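Local coordinates for subtilisin-like protein (Prochloron didemni, PDB 4H6V) that probably acts as a subtilisin-like serine endopeptidase in patellamide maturation, this chain being the protease domain of the larger PatA protein, at residues Pro183-Asn188 with Ala269-Ala274. Numbering follows the deposited sequence.
Sequences PLDFSN and ARRCLA
R271 reaches from a short 3-10 turn to the type I beta turn L184-S187, a worked example of an arginine binding a turn through one carbonyl directly and two more through a water. Its chain runs extended from CG to NE (chi2 176°, chi3 -170°), and R271 NH1 donates to D185 O at 3.2 Å, a bent bond (143°) near the guanidinium plane. D185 OD1 lies 3.4 Å from R271 NH1 but well out of that plane, a salt bridge of charges alone. A water accepts from NH1 and donates to the carbonyls of L184 and S187. At the root of the arginine, P183 packs crosswise, its CG 3.9 Å from R271 CB and its CB 3.5 Å from R271 O. With an alanine in place of R271, the D185 carboxylate would probably lose this countercharge and the bridging water its N-H donor. The buried L273 makes a van der Waals contact, CD2 to N188 O at 3.8 Å. The contact joins the loop between strand 172-177 and helix 191-196 to that between helices 247-257 and 279-286, which the C261-C272 disulfide cross-links within itself; P183 and L273 both rest on L199 of edge strand 197-201, L273 also on Y193.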
# COMPACT_ATOMS: atom_id res chain seq x y z
N PRO A 183 15.75 -5.93 6.39
CA PRO A 183 15.35 -5.80 5.00
C PRO A 183 15.59 -7.09 4.24
O PRO A 183 16.65 -7.72 4.38
CB PRO A 183 16.27 -4.69 4.45
CG PRO A 183 17.38 -4.57 5.44
CD PRO A 183 16.78 -4.94 6.76
N LEU A 184 14.60 -7.48 3.44
CA LEU A 184 14.74 -8.65 2.57
C LEU A 184 15.61 -8.28 1.37
O LEU A 184 15.50 -7.20 0.80
CB LEU A 184 13.37 -9.18 2.16
CG LEU A 184 12.63 -9.90 3.30
CD1 LEU A 184 11.12 -9.92 3.10
CD2 LEU A 184 13.16 -11.32 3.49
N ASP A 185 16.50 -9.20 0.99
CA ASP A 185 17.47 -8.96 -0.09
C ASP A 185 16.82 -8.49 -1.40
O ASP A 185 17.39 -7.66 -2.12
CB ASP A 185 18.32 -10.22 -0.32
CG ASP A 185 19.53 -9.99 -1.23
OD1 ASP A 185 20.01 -8.84 -1.35
OD2 ASP A 185 20.01 -10.98 -1.82
N PHE A 186 15.62 -8.97 -1.69
CA PHE A 186 14.96 -8.64 -2.95
C PHE A 186 14.36 -7.23 -3.00
O PHE A 186 14.05 -6.74 -4.08
CB PHE A 186 13.88 -9.68 -3.32
CG PHE A 186 12.72 -9.75 -2.34
CD1 PHE A 186 11.74 -8.75 -2.32
CD2 PHE A 186 12.59 -10.83 -1.48
CE1 PHE A 186 10.67 -8.80 -1.42
CE2 PHE A 186 11.51 -10.90 -0.58
CZ PHE A 186 10.55 -9.88 -0.56
N SER A 187 14.19 -6.59 -1.84
CA SER A 187 13.46 -5.32 -1.77
C SER A 187 14.33 -4.17 -2.29
O SER A 187 15.46 -4.00 -1.84
CB SER A 187 12.99 -5.07 -0.33
OG SER A 187 12.03 -4.02 -0.27
N ASN A 188 13.81 -3.42 -3.26
CA ASN A 188 14.56 -2.31 -3.89
C ASN A 188 14.90 -1.18 -2.93
O ASN A 188 14.10 -0.81 -2.07
CB ASN A 188 13.79 -1.73 -5.08
CG ASN A 188 13.77 -2.65 -6.28
OD1 ASN A 188 14.61 -3.56 -6.42
ND2 ASN A 188 12.79 -2.44 -7.16
N ALA A 269 22.89 0.26 5.46
CA ALA A 269 22.18 1.42 5.98
C ALA A 269 21.10 1.88 4.99
O ALA A 269 20.00 2.26 5.40
CB ALA A 269 23.15 2.55 6.27
N ARG A 270 21.43 1.82 3.70
CA ARG A 270 20.54 2.26 2.63
C ARG A 270 19.33 1.33 2.44
O ARG A 270 18.27 1.78 1.99
CB ARG A 270 21.31 2.39 1.32
CG ARG A 270 22.10 3.70 1.20
CD ARG A 270 21.21 4.85 0.75
NE ARG A 270 20.46 4.53 -0.47
CZ ARG A 270 20.94 4.66 -1.71
NH1 ARG A 270 22.17 5.11 -1.92
NH2 ARG A 270 20.18 4.33 -2.74
N ARG A 271 19.52 0.06 2.76
CA ARG A 271 18.46 -0.94 2.66
C ARG A 271 17.38 -0.75 3.71
O ARG A 271 16.30 -1.34 3.61
CB ARG A 271 19.04 -2.36 2.74
CG ARG A 271 19.68 -2.86 1.46
CD ARG A 271 20.32 -4.23 1.65
NE ARG A 271 21.12 -4.62 0.49
CZ ARG A 271 20.65 -5.28 -0.57
NH1 ARG A 271 19.37 -5.63 -0.63
NH2 ARG A 271 21.46 -5.58 -1.57
N CYS A 272 17.65 0.09 4.71
CA CYS A 272 16.66 0.41 5.73
C CYS A 272 15.64 1.45 5.25
O CYS A 272 14.59 1.61 5.87
CB CYS A 272 17.33 0.88 7.01
SG CYS A 272 16.31 0.65 8.48
N LEU A 273 15.95 2.14 4.15
CA LEU A 273 15.09 3.22 3.62
C LEU A 273 14.93 4.33 4.67
O LEU A 273 15.89 4.65 5.38
CB LEU A 273 13.74 2.67 3.13
CG LEU A 273 13.68 1.37 2.30
CD1 LEU A 273 12.24 1.10 1.88
CD2 LEU A 273 14.59 1.37 1.06
N ALA A 274 13.75 4.93 4.77
CA ALA A 274 13.50 5.87 5.88
C ALA A 274 13.43 5.17 7.25
O ALA A 274 13.46 5.83 8.29
CB ALA A 274 12.24 6.69 5.63
O HOH W 1 16.79 -4.80 0.32
O HOH W 2 20.47 -7.53 -3.48